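PDB 5AWO: isomaltodextranase from Arthrobacter globiformis, which catalyses the hydrolysis of alpha-1,6-glucosidic linkages in polysaccharides such as dextran, removing successive isomaltose units from the non-reducing chain ends. Local coordinates for residues A[367-379]-A[390-402]. Sequence-based numbering, arbitrary orientation.
Sequences LNADGLVGKPLYR and SRDTERWAGQLPD
Asp-392 OD2 is gripped by Arg-395 and faced across the contact by Arg-379. Arg-395 approaches side-on and gives two bonds to this one oxygen, from NE at 2.8 Å and from NH2. The oxygen lies in the guanidinium plane. The Arg-379 guanidinium instead stacks on the carboxylate, the planes 23° apart. Its NH1 is 3.7 Å from Asp-392 OD2, a long salt bridge of charges alone. The two arginines probably keep this aspartate ionised. Leu-377 CG is anti to the backbone N (chi1 -172°), which carries CD2 over one face of the Arg-395 guanidinium. Asp-392 OD1 accepts from Glu-394 N in an Asx turn, at the corner where the chain passes from strand 391-392 to strand 395-399. Both strands pair antiparallel with strand 375-378, which lies between them in the beta-sandwich domain that follows the TIM barrel, of the alpha-galactosidase C-terminal type. Lys-375 and Ala-397 exchange two backbone bonds. Leu-377 N bonds to Arg-395 O, and Arg-379 N bonds to Ser-390 O at 2.7 Å. On the face with Tyr-378, Pro-376 CD sits 3.8 Å from the centroid of the Trp-396 six-membered ring, a CH-pi contact. Trp-396 NE1 bonds to Thr-393 O in the ring plane. An alanine in place of Trp-396 would lack the indole, which would probably open a gap beside Pro-376 and leave Thr-393 O without this donor. Extended Arg-391 lays its CD over one face of the Tyr-378 ring, a CH-pi contact 3.9 Å from the centroid. Tyr-378 OH lies 3.1 Å from Arg-391 CZ, over the guanidinium face. They are not hydrogen-bonded; Ser-303 and Thr-300 are their respective polar partners. Where helix 362-370 ends in a Schellman motif at Gly-371, Leu-400 CD1 packs 3.6 Å from Asp-370 CB and against Leu-372 CB.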
ATOM      1  N   LEU A 367       1.161  -5.466 -14.977  1.00 15.41           N
ATOM      2  CA  LEU A 367       1.937  -5.650 -13.745  1.00 14.95           C
ATOM      3  C   LEU A 367       1.084  -5.321 -12.506  1.00 15.20           C
ATOM      4  O   LEU A 367       1.060  -6.051 -11.511  1.00 15.21           O
ATOM      5  CB  LEU A 367       3.195  -4.792 -13.739  1.00 14.70           C
ATOM      6  CG  LEU A 367       4.303  -5.190 -14.710  1.00 15.30           C
ATOM      7  CD1 LEU A 367       5.409  -4.146 -14.746  1.00 15.23           C
ATOM      8  CD2 LEU A 367       4.904  -6.551 -14.384  1.00 15.88           C
ATOM      9  N   ASN A 368       0.360  -4.221 -12.590  1.00 14.43           N
ATOM     10  CA  ASN A 368      -0.580  -3.851 -11.530  1.00 15.51           C
ATOM     11  C   ASN A 368      -1.708  -4.863 -11.350  1.00 16.48           C
ATOM     12  O   ASN A 368      -1.994  -5.276 -10.226  1.00 16.33           O
ATOM     13  CB  ASN A 368      -1.098  -2.421 -11.729  1.00 15.04           C
ATOM     14  CG  ASN A 368      -2.344  -2.128 -10.902  1.00 15.52           C
ATOM     15  OD1 ASN A 368      -3.435  -2.480 -11.305  1.00 16.67           O
ATOM     16  ND2 ASN A 368      -2.192  -1.461  -9.760  1.00 14.85           N
ATOM     17  N   ALA A 369      -2.306  -5.307 -12.455  1.00 16.05           N
ATOM     18  CA  ALA A 369      -3.370  -6.320 -12.378  1.00 16.95           C
ATOM     19  C   ALA A 369      -2.869  -7.601 -11.755  1.00 16.57           C
ATOM     20  O   ALA A 369      -3.613  -8.242 -10.963  1.00 18.17           O
ATOM     21  CB  ALA A 369      -3.944  -6.635 -13.755  1.00 16.66           C
ATOM     22  N   ASP A 370      -1.647  -7.995 -12.106  1.00 16.25           N
ATOM     23  CA  ASP A 370      -1.081  -9.261 -11.593  1.00 16.56           C
ATOM     24  C   ASP A 370      -0.620  -9.142 -10.132  1.00 17.07           C
ATOM     25  O   ASP A 370      -0.293 -10.152  -9.486  1.00 17.90           O
ATOM     26  CB  ASP A 370       0.050  -9.788 -12.488  1.00 17.18           C
ATOM     27  CG  ASP A 370      -0.424 -10.184 -13.908  1.00 17.28           C
ATOM     28  OD1 ASP A 370      -1.657 -10.278 -14.127  1.00 19.02           O
ATOM     29  OD2 ASP A 370       0.453 -10.346 -14.785  1.00 20.50           O
ATOM     30  N   GLY A 371      -0.576  -7.934  -9.583  1.00 16.69           N
ATOM     31  CA  GLY A 371      -0.250  -7.723  -8.161  1.00 17.11           C
ATOM     32  C   GLY A 371       1.220  -7.532  -7.867  1.00 15.79           C
ATOM     33  O   GLY A 371       1.738  -8.008  -6.857  1.00 16.57           O
ATOM     34  N   LEU A 372       1.920  -6.817  -8.773  1.00 14.65           N
ATOM     35  CA  LEU A 372       3.287  -6.466  -8.510  1.00 14.15           C
ATOM     36  C   LEU A 372       3.390  -5.497  -7.341  1.00 14.36           C
ATOM     37  O   LEU A 372       2.764  -4.433  -7.330  1.00 14.11           O
ATOM     38  CB  LEU A 372       3.920  -5.789  -9.730  1.00 14.24           C
ATOM     39  CG  LEU A 372       5.347  -5.280  -9.511  1.00 14.19           C
ATOM     40  CD1 LEU A 372       6.318  -6.438  -9.273  1.00 15.11           C
ATOM     41  CD2 LEU A 372       5.788  -4.425 -10.694  1.00 14.17           C
ATOM     42  N   VAL A 373       4.210  -5.875  -6.372  1.00 14.09           N
ATOM     43  CA  VAL A 373       4.638  -4.979  -5.289  1.00 14.11           C
ATOM     44  C   VAL A 373       6.157  -5.093  -5.206  1.00 15.49           C
ATOM     45  O   VAL A 373       6.684  -6.079  -4.667  1.00 15.72           O
ATOM     46  CB  VAL A 373       3.989  -5.352  -3.923  1.00 14.20           C
ATOM     47  CG1 VAL A 373       4.457  -4.408  -2.824  1.00 14.34           C
ATOM     48  CG2 VAL A 373       2.481  -5.370  -4.034  1.00 14.35           C
ATOM     49  N   GLY A 374       6.869  -4.123  -5.782  1.00 14.83           N
ATOM     50  CA  GLY A 374       8.329  -4.145  -5.799  1.00 14.23           C
ATOM     51  C   GLY A 374       8.921  -3.658  -4.505  1.00 14.45           C
ATOM     52  O   GLY A 374       8.240  -2.986  -3.699  1.00 14.35           O
ATOM     53  N   LYS A 375      10.175  -4.045  -4.302  1.00 14.09           N
ATOM     54  CA  LYS A 375      11.048  -3.441  -3.324  1.00 13.91           C
ATOM     55  C   LYS A 375      12.207  -2.784  -4.051  1.00 13.79           C
ATOM     56  O   LYS A 375      12.619  -3.240  -5.106  1.00 13.98           O
ATOM     57  CB  LYS A 375      11.574  -4.473  -2.302  1.00 14.13           C
ATOM     58  CG  LYS A 375      10.615  -4.683  -1.127  1.00 14.52           C
ATOM     59  CD  LYS A 375      11.077  -5.778  -0.154  1.00 14.45           C
ATOM     60  CE  LYS A 375      10.348  -5.757   1.189  1.00 14.70           C
ATOM     61  NZ  LYS A 375       8.911  -6.048   1.060  1.00 15.16           N
ATOM     62  N   PRO A 376      12.752  -1.708  -3.463  1.00 13.64           N
ATOM     63  CA  PRO A 376      14.032  -1.191  -3.945  1.00 14.00           C
ATOM     64  C   PRO A 376      15.089  -2.250  -3.698  1.00 14.47           C
ATOM     65  O   PRO A 376      14.896  -3.101  -2.803  1.00 14.56           O
ATOM     66  CB  PRO A 376      14.283   0.021  -3.039  1.00 13.91           C
ATOM     67  CG  PRO A 376      13.635  -0.394  -1.742  1.00 13.25           C
ATOM     68  CD  PRO A 376      12.411  -1.169  -2.142  1.00 13.96           C
ATOM     69  N   LEU A 377      16.191  -2.229  -4.430  1.00 15.33           N
ATOM     70  CA  LEU A 377      17.257  -3.169  -4.098  1.00 16.02           C
ATOM     71  C   LEU A 377      17.813  -2.839  -2.708  1.00 15.97           C
ATOM     72  O   LEU A 377      18.302  -1.755  -2.471  1.00 17.22           O
ATOM     73  CB  LEU A 377      18.375  -3.097  -5.129  1.00 17.32           C
ATOM     74  CG  LEU A 377      19.472  -4.149  -5.018  1.00 21.52           C
ATOM     75  CD1 LEU A 377      18.918  -5.552  -5.227  1.00 23.66           C
ATOM     76  CD2 LEU A 377      20.570  -3.831  -6.019  1.00 23.35           C
ATOM     77  N   TYR A 378      17.735  -3.792  -1.784  1.00 17.27           N
ATOM     78  CA  TYR A 378      18.314  -3.595  -0.457  1.00 18.14           C
ATOM     79  C   TYR A 378      19.829  -3.747  -0.515  1.00 18.93           C
ATOM     80  O   TYR A 378      20.320  -4.669  -1.186  1.00 20.85           O
ATOM     81  CB  TYR A 378      17.692  -4.550   0.579  1.00 17.68           C
ATOM     82  CG  TYR A 378      16.404  -4.004   1.168  1.00 16.59           C
ATOM     83  CD1 TYR A 378      15.325  -3.668   0.356  1.00 15.59           C
ATOM     84  CD2 TYR A 378      16.286  -3.762   2.529  1.00 16.09           C
ATOM     85  CE1 TYR A 378      14.145  -3.168   0.887  1.00 16.15           C
ATOM     86  CE2 TYR A 378      15.108  -3.241   3.065  1.00 15.48           C
ATOM     87  CZ  TYR A 378      14.048  -2.930   2.224  1.00 15.65           C
ATOM     88  OH  TYR A 378      12.890  -2.406   2.777  1.00 15.00           O
ATOM     89  N   ARG A 379      20.516  -2.820   0.130  1.00 19.22           N
ATOM     90  CA  ARG A 379      21.980  -2.729   0.164  1.00 20.64           C
ATOM     91  C   ARG A 379      22.518  -3.003   1.579  1.00 21.82           C
ATOM     92  O   ARG A 379      23.680  -3.402   1.737  1.00 24.87           O
ATOM     93  CB  ARG A 379      22.445  -1.380  -0.408  1.00 22.36           C
ATOM     94  CG  ARG A 379      21.963  -1.192  -1.850  1.00 22.54           C
ATOM     95  CD  ARG A 379      22.555  -0.002  -2.579  1.00 22.67           C
ATOM     96  NE  ARG A 379      22.030   1.286  -2.121  1.00 21.70           N
ATOM     97  CZ  ARG A 379      22.173   2.440  -2.761  1.00 22.59           C
ATOM     98  NH1 ARG A 379      22.815   2.495  -3.931  1.00 22.62           N
ATOM     99  NH2 ARG A 379      21.632   3.543  -2.253  1.00 21.86           N
ATOM    100  N   SER A 390      21.151   2.445   2.446  1.00 16.60           N
ATOM    101  CA  SER A 390      20.758   1.078   2.754  1.00 16.60           C
ATOM    102  C   SER A 390      19.846   0.460   1.720  1.00 15.40           C
ATOM    103  O   SER A 390      19.644  -0.758   1.712  1.00 16.91           O
ATOM    104  CB  SER A 390      20.069   1.020   4.102  1.00 16.59           C
ATOM    105  OG  SER A 390      18.776   1.630   4.043  1.00 15.78           O
ATOM    106  N   ARG A 391      19.258   1.293   0.840  1.00 14.71           N
ATOM    107  CA  ARG A 391      18.341   0.835  -0.196  1.00 14.69           C
ATOM    108  C   ARG A 391      18.525   1.741  -1.411  1.00 14.35           C
ATOM    109  O   ARG A 391      18.900   2.899  -1.274  1.00 15.49           O
ATOM    110  CB  ARG A 391      16.872   0.867   0.281  1.00 14.19           C
ATOM    111  CG  ARG A 391      16.628   0.127   1.588  1.00 14.44           C
ATOM    112  CD  ARG A 391      15.231   0.371   2.126  1.00 14.40           C
ATOM    113  NE  ARG A 391      15.132  -0.097   3.503  1.00 14.38           N
ATOM    114  CZ  ARG A 391      14.079   0.031   4.285  1.00 15.07           C
ATOM    115  NH1 ARG A 391      12.990   0.668   3.856  1.00 15.07           N
ATOM    116  NH2 ARG A 391      14.104  -0.482   5.516  1.00 16.80           N
ATOM    117  N   ASP A 392      18.288   1.168  -2.598  1.00 14.24           N
ATOM    118  CA  ASP A 392      18.516   1.891  -3.860  1.00 14.06           C
ATOM    119  C   ASP A 392      17.185   2.397  -4.410  1.00 13.79           C
ATOM    120  O   ASP A 392      16.388   1.630  -4.916  1.00 14.37           O
ATOM    121  CB  ASP A 392      19.185   0.958  -4.856  1.00 14.34           C
ATOM    122  CG  ASP A 392      19.765   1.684  -6.043  1.00 15.42           C
ATOM    123  OD1 ASP A 392      19.243   2.775  -6.402  1.00 14.76           O
ATOM    124  OD2 ASP A 392      20.745   1.171  -6.641  1.00 15.54           O
ATOM    125  N   THR A 393      16.999   3.719  -4.352  1.00 13.51           N
ATOM    126  CA  THR A 393      15.772   4.339  -4.848  1.00 13.39           C
ATOM    127  C   THR A 393      15.566   4.163  -6.355  1.00 13.26           C
ATOM    128  O   THR A 393      14.443   4.333  -6.817  1.00 13.22           O
ATOM    129  CB  THR A 393      15.700   5.861  -4.560  1.00 13.24           C
ATOM    130  OG1 THR A 393      16.718   6.553  -5.307  1.00 13.10           O
ATOM    131  CG2 THR A 393      15.815   6.163  -3.088  1.00 13.66           C
ATOM    132  N   GLU A 394      16.615   3.806  -7.108  1.00 13.31           N
ATOM    133  CA  GLU A 394      16.593   3.827  -8.553  1.00 13.38           C
ATOM    134  C   GLU A 394      16.507   2.457  -9.223  1.00 13.67           C
ATOM    135  O   GLU A 394      16.474   2.373 -10.429  1.00 13.83           O
ATOM    136  CB  GLU A 394      17.807   4.578  -9.063  1.00 12.83           C
ATOM    137  CG  GLU A 394      17.780   6.056  -8.718  1.00 13.42           C
ATOM    138  CD  GLU A 394      19.031   6.738  -9.175  1.00 13.02           C
ATOM    139  OE1 GLU A 394      20.145   6.392  -8.701  1.00 13.79           O
ATOM    140  OE2 GLU A 394      18.922   7.658 -10.037  1.00 13.05           O
ATOM    141  N   ARG A 395      16.493   1.376  -8.437  1.00 13.24           N
ATOM    142  CA  ARG A 395      16.371   0.030  -8.990  1.00 13.49           C
ATOM    143  C   ARG A 395      15.384  -0.761  -8.149  1.00 13.56           C
ATOM    144  O   ARG A 395      15.614  -0.964  -6.928  1.00 14.28           O
ATOM    145  CB  ARG A 395      17.735  -0.670  -9.007  1.00 14.00           C
ATOM    146  CG  ARG A 395      18.722   0.017  -9.938  1.00 14.30           C
ATOM    147  CD  ARG A 395      20.040  -0.745 -10.066  1.00 14.82           C
ATOM    148  NE  ARG A 395      20.780  -0.628  -8.818  1.00 15.92           N
ATOM    149  CZ  ARG A 395      21.731  -1.457  -8.397  1.00 16.97           C
ATOM    150  NH1 ARG A 395      22.101  -2.524  -9.106  1.00 16.88           N
ATOM    151  NH2 ARG A 395      22.328  -1.198  -7.245  1.00 18.00           N
ATOM    152  N   TRP A 396      14.328  -1.225  -8.795  1.00 13.11           N
ATOM    153  CA  TRP A 396      13.176  -1.870  -8.130  1.00 13.38           C
ATOM    154  C   TRP A 396      12.868  -3.213  -8.770  1.00 13.71           C
ATOM    155  O   TRP A 396      13.000  -3.368  -9.982  1.00 13.78           O
ATOM    156  CB  TRP A 396      11.934  -0.980  -8.272  1.00 14.31           C
ATOM    157  CG  TRP A 396      11.967   0.204  -7.352  1.00 13.64           C
ATOM    158  CD1 TRP A 396      12.732   1.326  -7.466  1.00 14.09           C
ATOM    159  CD2 TRP A 396      11.210   0.347  -6.155  1.00 14.24           C
ATOM    160  NE1 TRP A 396      12.503   2.158  -6.402  1.00 13.76           N
ATOM    161  CE2 TRP A 396      11.585   1.570  -5.571  1.00 13.41           C
ATOM    162  CE3 TRP A 396      10.276  -0.459  -5.503  1.00 14.08           C
ATOM    163  CZ2 TRP A 396      11.035   2.012  -4.365  1.00 14.08           C
ATOM    164  CZ3 TRP A 396       9.735  -0.023  -4.319  1.00 14.37           C
ATOM    165  CH2 TRP A 396      10.119   1.202  -3.759  1.00 14.42           C
ATOM    166  N   ALA A 397      12.466  -4.178  -7.950  1.00 13.20           N
ATOM    167  CA  ALA A 397      11.971  -5.446  -8.490  1.00 14.47           C
ATOM    168  C   ALA A 397      10.943  -6.044  -7.560  1.00 13.98           C
ATOM    169  O   ALA A 397      11.016  -5.870  -6.342  1.00 14.79           O
ATOM    170  CB  ALA A 397      13.099  -6.451  -8.688  1.00 15.14           C
ATOM    171  N   GLY A 398       9.968  -6.720  -8.154  1.00 14.45           N
ATOM    172  CA  GLY A 398       9.027  -7.499  -7.391  1.00 14.94           C
ATOM    173  C   GLY A 398       8.601  -8.710  -8.178  1.00 15.76           C
ATOM    174  O   GLY A 398       8.673  -8.734  -9.401  1.00 16.55           O
ATOM    175  N   GLN A 399       8.106  -9.719  -7.445  1.00 15.48           N
ATOM    176  CA  GLN A 399       7.724 -10.976  -8.047  1.00 16.71           C
ATOM    177  C   GLN A 399       6.249 -11.134  -8.058  1.00 15.94           C
ATOM    178  O   GLN A 399       5.561 -10.803  -7.078  1.00 16.72           O
ATOM    179  CB  GLN A 399       8.343 -12.133  -7.268  1.00 17.00           C
ATOM    180  CG  GLN A 399       8.232 -13.460  -7.983  1.00 17.64           C
ATOM    181  CD  GLN A 399       9.146 -14.517  -7.366  1.00 17.78           C
ATOM    182  OE1 GLN A 399       9.546 -14.448  -6.184  1.00 17.74           O
ATOM    183  NE2 GLN A 399       9.523 -15.488  -8.198  1.00 19.06           N
ATOM    184  N   LEU A 400       5.726 -11.656  -9.159  1.00 16.44           N
ATOM    185  CA  LEU A 400       4.335 -11.956  -9.290  1.00 16.91           C
ATOM    186  C   LEU A 400       4.047 -13.381  -8.785  1.00 16.34           C
ATOM    187  O   LEU A 400       4.964 -14.208  -8.739  1.00 18.04           O
ATOM    188  CB  LEU A 400       3.883 -11.818 -10.750  1.00 17.68           C
ATOM    189  CG  LEU A 400       3.855 -10.434 -11.441  1.00 17.77           C
ATOM    190  CD1 LEU A 400       3.093  -9.458 -10.570  1.00 17.70           C
ATOM    191  CD2 LEU A 400       5.223  -9.892 -11.756  1.00 18.32           C
ATOM    192  N   PRO A 401       2.776 -13.646  -8.485  1.00 18.50           N
ATOM    193  CA  PRO A 401       2.412 -14.990  -7.994  1.00 19.39           C
ATOM    194  C   PRO A 401       2.829 -16.124  -8.920  1.00 21.53           C
ATOM    195  O   PRO A 401       3.213 -17.190  -8.419  1.00 21.30           O
ATOM    196  CB  PRO A 401       0.909 -14.885  -7.822  1.00 20.29           C
ATOM    197  CG  PRO A 401       0.670 -13.436  -7.489  1.00 19.82           C
ATOM    198  CD  PRO A 401       1.631 -12.723  -8.412  1.00 19.25           C
ATOM    199  N   ASP A 402       2.811 -15.909 -10.236  1.00 21.37           N
ATOM    200  CA  ASP A 402       3.248 -16.962 -11.176  1.00 20.73           C
ATOM    201  C   ASP A 402       4.764 -17.134 -11.293  1.00 20.59           C
ATOM    202  O   ASP A 402       5.249 -17.939 -12.119  1.00 22.41           O
ATOM    203  CB  ASP A 402       2.586 -16.782 -12.552  1.00 20.91           C
ATOM    204  CG  ASP A 402       3.131 -15.599 -13.344  1.00 21.91           C
ATOM    205  OD1 ASP A 402       4.090 -14.949 -12.890  1.00 21.66           O
ATOM    206  OD2 ASP A 402       2.592 -15.354 -14.434  1.00 22.77           O
TER
HETATM  207  O   HOH W   1       1.767 -12.735 -13.911  1.00 25.45           O
HETATM  208  O   HOH W   2       5.296  -8.412  -5.808  1.00 15.29           O